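Long-range contacts in 6-carboxyhexanoate--coa ligase (Bacillus subtilis, PDB 5FLG), which is an enzyme of the 6-carboxyhexanoate--CoA ligase family that binds phosphoaminophosphonic acid-adenylate ester, pimelic acid and magnesium in adjoining sites: residues Asp122-Val127 with Thr140-Val145; Ala190-Ser195 with Glu225-Phe230. One frame throughout, in Å; residues are numbered along the deposited sequence.

Interaction 1: residues Asp122-Val127 with Thr140-Val145; sequences DVRGAV and TKEKGV. With ANP (phosphoaminophosphonic acid-adenylate ester), chain D.
A126 and V145 hold the tight end of this contact, bonded to each other through both backbone groups. A126 N donates to V145 O at 2.8 Å and V145 N to A126 O at 2.9 Å; the second is the straighter (169° at the hydrogen) and lies on a lone pair in the carbonyl plane. Together they make a single antiparallel, hydrogen-bonded bridge between two loops. Beside it the glycines bring the chains close, G125 and G144 having CA atoms 4.2 Å apart. V123 fills the adjoining corner: CG1, anti to the backbone N (chi1 167°), packs on G144 CA at 3.5 Å, while CG2 rests against K141 O.

Toward solvent the grip loosens. R124 N still reaches E142 O at 3.1 Å, with the donor above the carbonyl plane, and the R124 and E142 side chains cross obliquely, their guanidinium and carboxylate planes 82° apart. R124 NH1 and E142 OE1 stay 4.6 Å apart, too far for a salt bridge. At the outer edge water 1 accepts from D122 N; its approach to E142 OE1 is unusually short and so doubtful in detail.

The buried side faces ANP. ANP O2' donates to G125 O at 2.6 Å, A126 N lies near ANP N3 and V145 O near ANP C2. Backbone atoms of two bridged loops thus form one wall of the ANP pocket, around the ribose and the adenine edge.

Interaction 2: residues Ala190-Ser195 with Glu225-Phe230; sequences AELCWS and EGCRVF. With ANP (phosphoaminophosphonic acid-adenylate ester), chain D; PML (pimelic acid), chain C.
R228 and E191 meet in a salt bridge. R228 NE donates to E191 OE2 at 2.6 Å, and the acceptor lies in the guanidinium plane, which is tilted by just 26° from the carboxylate. C193 SG sits over the centre of one guanidinium face, 3.5 Å from R228 CZ, and also approaches PML C5. At the guanidinium edge, R228 NH1 donates to ANP O4' at 2.9 Å, so salt bridge and ligand bond both fix the group's rotation. S195 OG comes within 2.9 Å of PML O72 and 3.3 Å of ANP O1A, and is also hydrogen-bonded with D197 N, of the magnesium site.

Further out, Y204 OH is hydrogen-bonded to R228 NH2 and weakly to E191 OE2, while helix 170-184 touches E191, R228 and F230. The F230 ring runs alongside E191, with F230 CE1 3.6 Å from E191 CD.

E191, C193, R228 and F230 share one face of the sheet; L192, W194, C227 and V229 share the opposite one. W194 CG stands between the backbone N and the carbonyl carbon (chi1 65°), and the indole folds over C227, whose CB is 3.5 Å from the six-membered ring centroid and 4° off its normal: a CH-pi contact, with SG making a sulfur-aromatic one. W194 NE1 adds a weak bond to E225 O.

Between the two faces the backbones pair, L192 with V229 and W194 with C227 as the hydrogen-bonded pairs, L192 N reaching V229 O at 2.9 Å. This is a regular antiparallel strand pair of the mixed sheet, with the ANP and PML sites along the C193-R228 face and at its S195 end.

Interaction 1 closes along the chain before interaction 2 opens, and their centres lie 11 Å apart. They meet through the seven-stranded mixed sheet: strand 227-232 has strand 188-194 on one flank and strand 127-130, which starts at V127, on the other. The junction is evidenced by V127 O to F230 N (2.9 Å) and V127 N to R228 O (3.0 Å), both probable hydrogen bonds, and by A126 CB packing on F230 CZ at 3.6 Å. ANP meets the loops of interaction 1 and R228 and S195 of interaction 2; PML meets C193 and S195 of interaction 2. The loop 122-127 runs into the sheet at V127, which is how interaction 1 is tied to interaction 2 beside the shared ANP.

Interaction 1: residues Asp122-Val127 with Thr140-Val145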
ATOM      1  N   ASP A 122       9.565 -15.172 -14.679  1.00 33.17           N
ATOM      2  CA  ASP A 122       9.525 -13.902 -13.975  1.00 38.49           C
ATOM      3  C   ASP A 122       8.149 -13.273 -13.847  1.00 33.07           C
ATOM      4  O   ASP A 122       8.002 -12.226 -13.234  1.00 30.12           O
ATOM      5  CB  ASP A 122      10.522 -12.914 -14.588  1.00 41.42           C
ATOM      6  CG  ASP A 122      11.973 -13.304 -14.295  1.00 47.34           C
ATOM      7  OD1 ASP A 122      12.193 -14.162 -13.411  1.00 52.74           O
ATOM      8  OD2 ASP A 122      12.878 -12.825 -15.005  1.00 55.47           O
ATOM      9  N   VAL A 123       7.135 -13.930 -14.392  1.00 32.69           N
ATOM     10  CA  VAL A 123       5.805 -13.409 -14.323  1.00 29.52           C
ATOM     11  C   VAL A 123       5.304 -13.510 -12.889  1.00 31.51           C
ATOM     12  O   VAL A 123       5.508 -14.509 -12.239  1.00 33.24           O
ATOM     13  CB  VAL A 123       4.852 -14.187 -15.253  1.00 31.11           C
ATOM     14  CG1 VAL A 123       3.418 -13.830 -14.918  1.00 27.34           C
ATOM     15  CG2 VAL A 123       5.190 -13.894 -16.719  1.00 30.40           C
ATOM     16  N   ARG A 124       4.753 -12.408 -12.397  1.00 34.70           N
ATOM     17  CA  ARG A 124       4.442 -12.193 -10.995  1.00 37.07           C
ATOM     18  C   ARG A 124       3.061 -12.712 -10.605  1.00 35.08           C
ATOM     19  O   ARG A 124       2.748 -12.903  -9.422  1.00 29.88           O
ATOM     20  CB  ARG A 124       4.503 -10.693 -10.718  1.00 43.34           C
ATOM     21  CG  ARG A 124       5.901 -10.123 -10.893  1.00 55.15           C
ATOM     22  CD  ARG A 124       5.843  -8.674 -11.349  1.00 66.43           C
ATOM     23  NE  ARG A 124       7.124  -7.989 -11.176  1.00 79.23           N
ATOM     24  CZ  ARG A 124       8.208  -8.203 -11.924  1.00 84.93           C
ATOM     25  NH1 ARG A 124       8.198  -9.102 -12.907  1.00 82.56           N
ATOM     26  NH2 ARG A 124       9.325  -7.536 -11.661  1.00 87.40           N
ATOM     27  N   GLY A 125       2.216 -12.914 -11.612  1.00 33.80           N
ATOM     28  CA  GLY A 125       0.943 -13.574 -11.399  1.00 27.86           C
ATOM     29  C   GLY A 125       0.913 -14.815 -12.252  1.00 29.65           C
ATOM     30  O   GLY A 125       1.885 -15.588 -12.281  1.00 27.88           O
ATOM     31  N   ALA A 126      -0.226 -15.021 -12.917  1.00 24.62           N
ATOM     32  CA  ALA A 126      -0.464 -16.226 -13.664  1.00 27.16           C
ATOM     33  C   ALA A 126      -0.522 -15.887 -15.142  1.00 26.97           C
ATOM     34  O   ALA A 126      -0.838 -14.761 -15.519  1.00 23.78           O
ATOM     35  CB  ALA A 126      -1.785 -16.864 -13.250  1.00 28.83           C
ATOM     36  N   VAL A 127      -0.150 -16.871 -15.939  1.00 25.29           N
ATOM     37  CA  VAL A 127      -0.272 -16.807 -17.368  1.00 28.86           C
ATOM     38  C   VAL A 127      -1.554 -17.498 -17.761  1.00 30.17           C
ATOM     39  O   VAL A 127      -1.878 -18.543 -17.213  1.00 32.12           O
ATOM     40  CB  VAL A 127       0.916 -17.543 -18.009  1.00 30.96           C
ATOM     41  CG1 VAL A 127       0.701 -17.681 -19.519  1.00 31.12           C
ATOM     42  CG2 VAL A 127       2.214 -16.801 -17.687  1.00 27.76           C
ATOM     43  N   THR A 140      -0.711  -9.237 -20.173  1.00 39.45           N
ATOM     44  CA  THR A 140      -0.100  -8.582 -19.010  1.00 39.83           C
ATOM     45  C   THR A 140       1.422  -8.701 -18.926  1.00 39.80           C
ATOM     46  O   THR A 140       2.008  -8.236 -17.967  1.00 41.34           O
ATOM     47  CB  THR A 140      -0.654  -9.169 -17.694  1.00 41.39           C
ATOM     48  OG1 THR A 140      -0.247 -10.544 -17.557  1.00 39.64           O
ATOM     49  CG2 THR A 140      -2.148  -9.070 -17.686  1.00 38.32           C
ATOM     50  N   LYS A 141       2.038  -9.471 -19.814  1.00 41.38           N
ATOM     51  CA  LYS A 141       3.489  -9.607 -19.816  1.00 41.96           C
ATOM     52  C   LYS A 141       4.015 -10.042 -18.441  1.00 42.14           C
ATOM     53  O   LYS A 141       3.553 -11.053 -17.918  1.00 42.22           O
ATOM     54  CB  LYS A 141       4.135  -8.290 -20.257  1.00 49.30           C
ATOM     55  CG  LYS A 141       3.571  -7.726 -21.545  1.00 54.40           C
ATOM     56  CD  LYS A 141       4.454  -6.607 -22.069  1.00 64.12           C
ATOM     57  CE  LYS A 141       4.177  -6.305 -23.538  1.00 65.98           C
ATOM     58  NZ  LYS A 141       5.314  -5.567 -24.160  1.00 70.20           N
ATOM     59  N   GLU A 142       5.001  -9.331 -17.872  1.00 38.87           N
ATOM     60  CA  GLU A 142       5.668  -9.806 -16.645  1.00 37.98           C
ATOM     61  C   GLU A 142       4.763  -9.655 -15.453  1.00 38.41           C
ATOM     62  O   GLU A 142       5.113 -10.063 -14.338  1.00 35.48           O
ATOM     63  CB  GLU A 142       6.987  -9.061 -16.337  1.00 42.81           C
ATOM     64  CG  GLU A 142       8.151  -9.379 -17.280  1.00 47.78           C
ATOM     65  CD  GLU A 142       8.348 -10.868 -17.539  1.00 54.24           C
ATOM     66  OE1 GLU A 142       8.932 -11.574 -16.674  1.00 62.24           O
ATOM     67  OE2 GLU A 142       8.036 -11.310 -18.666  1.00 58.84           O
ATOM     68  N   LYS A 143       3.685  -8.906 -15.621  1.00 39.61           N
ATOM     69  CA  LYS A 143       2.872  -8.609 -14.468  1.00 41.60           C
ATOM     70  C   LYS A 143       2.014  -9.854 -14.175  1.00 40.18           C
ATOM     71  O   LYS A 143       1.995 -10.360 -13.066  1.00 36.70           O
ATOM     72  CB  LYS A 143       2.035  -7.366 -14.721  1.00 46.60           C
ATOM     73  CG  LYS A 143       0.947  -7.172 -13.689  1.00 59.03           C
ATOM     74  CD  LYS A 143       0.417  -5.748 -13.669  1.00 61.44           C
ATOM     75  CE  LYS A 143      -0.715  -5.637 -12.657  1.00 69.40           C
ATOM     76  NZ  LYS A 143      -0.830  -4.271 -12.080  1.00 75.13           N
ATOM     77  N   GLY A 144       1.516 -10.475 -15.230  1.00 31.20           N
ATOM     78  CA  GLY A 144       0.666 -11.621 -15.099  1.00 34.31           C
ATOM     79  C   GLY A 144      -0.684 -11.233 -14.563  1.00 33.41           C
ATOM     80  O   GLY A 144      -0.972 -10.062 -14.400  1.00 32.88           O
ATOM     81  N   VAL A 145      -1.568 -12.215 -14.439  1.00 31.90           N
ATOM     82  CA  VAL A 145      -2.894 -11.963 -13.932  1.00 31.33           C
ATOM     83  C   VAL A 145      -2.878 -12.391 -12.490  1.00 27.85           C
ATOM     84  O   VAL A 145      -2.514 -13.522 -12.183  1.00 30.87           O
ATOM     85  CB  VAL A 145      -3.958 -12.780 -14.708  1.00 27.97           C
ATOM     86  CG1 VAL A 145      -5.314 -12.690 -14.026  1.00 30.95           C
ATOM     87  CG2 VAL A 145      -4.057 -12.292 -16.153  1.00 32.54           C
TER
HETATM   88  PG  ANP D 702       4.770 -15.884  -1.659  1.00 34.61           P
HETATM   89  O1G ANP D 702       5.143 -14.862  -0.621  1.00 32.91           O
HETATM   90  O2G ANP D 702       5.855 -16.903  -1.877  1.00 36.24           O
HETATM   91  O3G ANP D 702       3.436 -16.535  -1.485  1.00 29.62           O
HETATM   92  PB  ANP D 702       3.703 -15.457  -4.399  1.00 29.51           P
HETATM   93  O1B ANP D 702       2.338 -15.717  -3.869  1.00 25.35           O
HETATM   94  O2B ANP D 702       4.004 -14.446  -5.442  1.00 29.38           O
HETATM   95  N3B ANP D 702       4.702 -14.943  -3.085  1.00 27.99           N
HETATM   96  PA  ANP D 702       3.831 -18.326  -4.576  1.00 34.05           P
HETATM   97  O1A ANP D 702       4.931 -19.266  -4.394  1.00 28.96           O
HETATM   98  O2A ANP D 702       2.664 -18.245  -3.634  1.00 32.00           O
HETATM   99  O3A ANP D 702       4.384 -16.846  -4.877  1.00 31.40           O
HETATM  100  O5' ANP D 702       3.245 -18.685  -6.077  1.00 27.61           O
HETATM  101  C5' ANP D 702       4.095 -19.179  -7.074  1.00 29.63           C
HETATM  102  C4' ANP D 702       3.820 -18.443  -8.388  1.00 29.70           C
HETATM  103  O4' ANP D 702       2.429 -18.576  -8.708  1.00 29.85           O
HETATM  104  C3' ANP D 702       4.106 -16.953  -8.281  1.00 29.55           C
HETATM  105  O3' ANP D 702       5.433 -16.645  -8.690  1.00 33.47           O
HETATM  106  C2' ANP D 702       3.135 -16.361  -9.260  1.00 30.57           C
HETATM  107  O2' ANP D 702       3.665 -16.513 -10.578  1.00 26.08           O
HETATM  108  C1' ANP D 702       1.958 -17.282  -9.105  1.00 30.02           C
HETATM  109  N9  ANP D 702       1.023 -16.692  -8.139  1.00 32.14           N
HETATM  110  C8  ANP D 702       1.149 -16.621  -6.766  1.00 37.16           C
HETATM  111  N7  ANP D 702       0.034 -16.075  -6.226  1.00 34.41           N
HETATM  112  C5  ANP D 702      -0.793 -15.756  -7.268  1.00 27.81           C
HETATM  113  C6  ANP D 702      -2.107 -15.116  -7.446  1.00 31.13           C
HETATM  114  N6  ANP D 702      -2.813 -14.652  -6.411  1.00 35.14           N
HETATM  115  N1  ANP D 702      -2.612 -15.000  -8.694  1.00 27.74           N
HETATM  116  C2  ANP D 702      -1.923 -15.419  -9.761  1.00 26.06           C
HETATM  117  N3  ANP D 702      -0.752 -16.074  -9.701  1.00 27.49           N
HETATM  118  C4  ANP D 702      -0.118 -16.156  -8.507  1.00 28.03           C
HETATM  119  O   HOH W   1       9.185 -13.970 -17.135  1.00 39.74           O

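Interaction 2: residues Ala190-Ser195 with Glu225-Phe230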
ATOM      1  N   ALA A 190      -7.851 -26.203 -16.516  1.00 26.28           N
ATOM      2  CA  ALA A 190      -6.826 -26.740 -15.628  1.00 23.54           C
ATOM      3  C   ALA A 190      -5.783 -25.710 -15.254  1.00 27.23           C
ATOM      4  O   ALA A 190      -5.608 -24.684 -15.941  1.00 24.69           O
ATOM      5  CB  ALA A 190      -6.175 -27.941 -16.277  1.00 23.00           C
ATOM      6  N   GLU A 191      -5.124 -25.962 -14.110  1.00 28.98           N
ATOM      7  CA  GLU A 191      -4.099 -25.062 -13.586  1.00 27.47           C
ATOM      8  C   GLU A 191      -2.854 -25.905 -13.297  1.00 26.79           C
ATOM      9  O   GLU A 191      -2.959 -27.062 -12.934  1.00 26.96           O
ATOM     10  CB  GLU A 191      -4.559 -24.330 -12.328  1.00 30.89           C
ATOM     11  CG  GLU A 191      -3.404 -23.592 -11.625  1.00 36.55           C
ATOM     12  CD  GLU A 191      -3.750 -22.985 -10.245  1.00 42.06           C
ATOM     13  OE1 GLU A 191      -4.845 -23.242  -9.675  1.00 32.92           O
ATOM     14  OE2 GLU A 191      -2.879 -22.257  -9.696  1.00 43.41           O
ATOM     15  N   LEU A 192      -1.696 -25.386 -13.689  1.00 24.39           N
ATOM     16  CA  LEU A 192      -0.437 -25.982 -13.355  1.00 26.41           C
ATOM     17  C   LEU A 192       0.351 -24.994 -12.507  1.00 27.21           C
ATOM     18  O   LEU A 192       0.464 -23.820 -12.858  1.00 29.22           O
ATOM     19  CB  LEU A 192       0.305 -26.295 -14.634  1.00 30.88           C
ATOM     20  CG  LEU A 192       1.755 -26.734 -14.529  1.00 31.87           C
ATOM     21  CD1 LEU A 192       1.898 -28.119 -13.902  1.00 31.34           C
ATOM     22  CD2 LEU A 192       2.344 -26.692 -15.919  1.00 33.99           C
ATOM     23  N   CYS A 193       0.916 -25.477 -11.405  1.00 27.97           N
ATOM     24  CA  CYS A 193       1.547 -24.603 -10.443  1.00 29.11           C
ATOM     25  C   CYS A 193       2.747 -25.258  -9.772  1.00 26.81           C
ATOM     26  O   CYS A 193       2.699 -26.434  -9.392  1.00 26.78           O
ATOM     27  CB  CYS A 193       0.558 -24.196  -9.369  1.00 35.02           C
ATOM     28  SG  CYS A 193       1.359 -23.395  -7.928  1.00 34.99           S
ATOM     29  N   TRP A 194       3.838 -24.508  -9.649  1.00 29.28           N
ATOM     30  CA  TRP A 194       4.812 -24.785  -8.579  1.00 29.70           C
ATOM     31  C   TRP A 194       5.496 -23.508  -8.140  1.00 29.49           C
ATOM     32  O   TRP A 194       5.303 -22.450  -8.732  1.00 25.38           O
ATOM     33  CB  TRP A 194       5.799 -25.907  -8.980  1.00 30.83           C
ATOM     34  CG  TRP A 194       6.720 -25.582 -10.141  1.00 32.37           C
ATOM     35  CD1 TRP A 194       7.970 -25.028 -10.070  1.00 37.57           C
ATOM     36  CD2 TRP A 194       6.488 -25.858 -11.526  1.00 32.61           C
ATOM     37  NE1 TRP A 194       8.462 -24.823 -11.344  1.00 36.20           N
ATOM     38  CE2 TRP A 194       7.625 -25.423 -12.239  1.00 34.96           C
ATOM     39  CE3 TRP A 194       5.433 -26.447 -12.235  1.00 29.94           C
ATOM     40  CZ2 TRP A 194       7.698 -25.480 -13.633  1.00 36.21           C
ATOM     41  CZ3 TRP A 194       5.536 -26.560 -13.596  1.00 32.15           C
ATOM     42  CH2 TRP A 194       6.652 -26.079 -14.287  1.00 34.07           C
ATOM     43  N   SER A 195       6.142 -23.582  -6.980  1.00 30.38           N
ATOM     44  CA  SER A 195       6.573 -22.422  -6.269  1.00 28.59           C
ATOM     45  C   SER A 195       7.778 -21.794  -6.941  1.00 26.70           C
ATOM     46  O   SER A 195       8.658 -22.499  -7.429  1.00 27.19           O
ATOM     47  CB  SER A 195       6.962 -22.804  -4.807  1.00 34.55           C
ATOM     48  OG  SER A 195       7.171 -21.613  -4.066  1.00 35.47           O
ATOM     49  N   GLU A 225      12.645 -20.757 -10.030  1.00 43.66           N
ATOM     50  CA  GLU A 225      11.738 -20.693 -11.198  1.00 46.25           C
ATOM     51  C   GLU A 225      10.434 -21.398 -10.843  1.00 41.45           C
ATOM     52  O   GLU A 225      10.429 -22.603 -10.582  1.00 46.42           O
ATOM     53  CB  GLU A 225      12.353 -21.426 -12.403  1.00 47.00           C
ATOM     54  CG  GLU A 225      13.481 -20.682 -13.091  1.00 55.97           C
ATOM     55  CD  GLU A 225      14.641 -20.390 -12.156  1.00 58.97           C
ATOM     56  OE1 GLU A 225      15.344 -21.346 -11.742  1.00 63.30           O
ATOM     57  OE2 GLU A 225      14.841 -19.200 -11.831  1.00 60.93           O
ATOM     58  N   GLY A 226       9.381 -20.628 -10.675  1.00 38.38           N
ATOM     59  CA  GLY A 226       8.074 -21.176 -10.348  1.00 42.98           C
ATOM     60  C   GLY A 226       7.228 -21.202 -11.609  1.00 43.79           C
ATOM     61  O   GLY A 226       7.717 -20.901 -12.689  1.00 40.72           O
ATOM     62  N   CYS A 227       5.946 -21.512 -11.463  1.00 41.67           N
ATOM     63  CA  CYS A 227       5.033 -21.545 -12.611  1.00 33.92           C
ATOM     64  C   CYS A 227       3.606 -21.460 -12.098  1.00 33.92           C
ATOM     65  O   CYS A 227       3.255 -22.051 -11.064  1.00 30.55           O
ATOM     66  CB  CYS A 227       5.232 -22.832 -13.401  1.00 34.89           C
ATOM     67  SG  CYS A 227       3.942 -23.274 -14.600  1.00 40.37           S
ATOM     68  N   ARG A 228       2.816 -20.642 -12.774  1.00 28.74           N
ATOM     69  CA  ARG A 228       1.407 -20.588 -12.559  1.00 29.53           C
ATOM     70  C   ARG A 228       0.780 -20.361 -13.950  1.00 25.86           C
ATOM     71  O   ARG A 228       0.816 -19.259 -14.471  1.00 27.04           O
ATOM     72  CB  ARG A 228       1.068 -19.438 -11.609  1.00 29.84           C
ATOM     73  CG  ARG A 228      -0.205 -19.627 -10.804  1.00 31.38           C
ATOM     74  CD  ARG A 228       0.020 -20.710  -9.796  1.00 31.12           C
ATOM     75  NE  ARG A 228      -0.950 -20.801  -8.708  1.00 29.75           N
ATOM     76  CZ  ARG A 228      -0.662 -20.587  -7.431  1.00 30.12           C
ATOM     77  NH1 ARG A 228       0.445 -19.918  -7.084  1.00 29.61           N
ATOM     78  NH2 ARG A 228      -1.458 -21.065  -6.501  1.00 32.53           N
ATOM     79  N   VAL A 229       0.162 -21.389 -14.487  1.00 28.91           N
ATOM     80  CA  VAL A 229      -0.509 -21.305 -15.794  1.00 29.28           C
ATOM     81  C   VAL A 229      -1.940 -21.799 -15.655  1.00 33.75           C
ATOM     82  O   VAL A 229      -2.176 -22.880 -15.083  1.00 30.03           O
ATOM     83  CB  VAL A 229       0.192 -22.204 -16.839  1.00 30.68           C
ATOM     84  CG1 VAL A 229      -0.488 -22.084 -18.192  1.00 32.61           C
ATOM     85  CG2 VAL A 229       1.655 -21.815 -16.971  1.00 33.69           C
ATOM     86  N   PHE A 230      -2.869 -21.065 -16.290  1.00 30.30           N
ATOM     87  CA  PHE A 230      -4.258 -21.460 -16.345  1.00 27.59           C
ATOM     88  C   PHE A 230      -4.572 -21.800 -17.794  1.00 28.21           C
ATOM     89  O   PHE A 230      -4.476 -20.940 -18.651  1.00 25.45           O
ATOM     90  CB  PHE A 230      -5.194 -20.307 -15.921  1.00 27.68           C
ATOM     91  CG  PHE A 230      -4.951 -19.777 -14.535  1.00 26.48           C
ATOM     92  CD1 PHE A 230      -4.340 -20.561 -13.573  1.00 28.59           C
ATOM     93  CD2 PHE A 230      -5.434 -18.542 -14.165  1.00 27.51           C
ATOM     94  CE1 PHE A 230      -4.092 -20.050 -12.307  1.00 27.78           C
ATOM     95  CE2 PHE A 230      -5.235 -18.047 -12.876  1.00 32.76           C
ATOM     96  CZ  PHE A 230      -4.547 -18.813 -11.948  1.00 27.02           C
TER
HETATM   97  PG  ANP D 702       4.770 -15.884  -1.659  1.00 34.61           P
HETATM   98  O1G ANP D 702       5.143 -14.862  -0.621  1.00 32.91           O
HETATM   99  O2G ANP D 702       5.855 -16.903  -1.877  1.00 36.24           O
HETATM  100  O3G ANP D 702       3.436 -16.535  -1.485  1.00 29.62           O
HETATM  101  PB  ANP D 702       3.703 -15.457  -4.399  1.00 29.51           P
HETATM  102  O1B ANP D 702       2.338 -15.717  -3.869  1.00 25.35           O
HETATM  103  O2B ANP D 702       4.004 -14.446  -5.442  1.00 29.38           O
HETATM  104  N3B ANP D 702       4.702 -14.943  -3.085  1.00 27.99           N
HETATM  105  PA  ANP D 702       3.831 -18.326  -4.576  1.00 34.05           P
HETATM  106  O1A ANP D 702       4.931 -19.266  -4.394  1.00 28.96           O
HETATM  107  O2A ANP D 702       2.664 -18.245  -3.634  1.00 32.00           O
HETATM  108  O3A ANP D 702       4.384 -16.846  -4.877  1.00 31.40           O
HETATM  109  O5' ANP D 702       3.245 -18.685  -6.077  1.00 27.61           O
HETATM  110  C5' ANP D 702       4.095 -19.179  -7.074  1.00 29.63           C
HETATM  111  C4' ANP D 702       3.820 -18.443  -8.388  1.00 29.70           C
HETATM  112  O4' ANP D 702       2.429 -18.576  -8.708  1.00 29.85           O
HETATM  113  C3' ANP D 702       4.106 -16.953  -8.281  1.00 29.55           C
HETATM  114  O3' ANP D 702       5.433 -16.645  -8.690  1.00 33.47           O
HETATM  115  C2' ANP D 702       3.135 -16.361  -9.260  1.00 30.57           C
HETATM  116  O2' ANP D 702       3.665 -16.513 -10.578  1.00 26.08           O
HETATM  117  C1' ANP D 702       1.958 -17.282  -9.105  1.00 30.02           C
HETATM  118  N9  ANP D 702       1.023 -16.692  -8.139  1.00 32.14           N
HETATM  119  C8  ANP D 702       1.149 -16.621  -6.766  1.00 37.16           C
HETATM  120  N7  ANP D 702       0.034 -16.075  -6.226  1.00 34.41           N
HETATM  121  C5  ANP D 702      -0.793 -15.756  -7.268  1.00 27.81           C
HETATM  122  C6  ANP D 702      -2.107 -15.116  -7.446  1.00 31.13           C
HETATM  123  N6  ANP D 702      -2.813 -14.652  -6.411  1.00 35.14           N
HETATM  124  N1  ANP D 702      -2.612 -15.000  -8.694  1.00 27.74           N
HETATM  125  C2  ANP D 702      -1.923 -15.419  -9.761  1.00 26.06           C
HETATM  126  N3  ANP D 702      -0.752 -16.074  -9.701  1.00 27.49           N
HETATM  127  C4  ANP D 702      -0.118 -16.156  -8.507  1.00 28.03           C
HETATM  128  C1  PML C 701       0.866 -27.384  -1.803  1.00 47.65           C
HETATM  129  O11 PML C 701      -0.232 -28.011  -1.960  1.00 33.44           O
HETATM  130  O12 PML C 701       1.693 -27.737  -0.890  1.00 38.63           O
HETATM  131  C2  PML C 701       1.325 -26.500  -2.978  1.00 40.91           C
HETATM  132  C3  PML C 701       1.660 -25.048  -2.674  1.00 43.59           C
HETATM  133  C4  PML C 701       2.756 -24.464  -3.584  1.00 36.86           C
HETATM  134  C5  PML C 701       2.403 -23.145  -4.244  1.00 47.91           C
HETATM  135  C6  PML C 701       3.470 -22.061  -4.112  1.00 46.34           C
HETATM  136  C7  PML C 701       3.767 -21.719  -2.650  1.00 53.70           C
HETATM  137  O71 PML C 701       2.835 -21.306  -1.920  1.00 55.69           O
HETATM  138  O72 PML C 701       4.957 -21.745  -2.245  1.00 48.81           O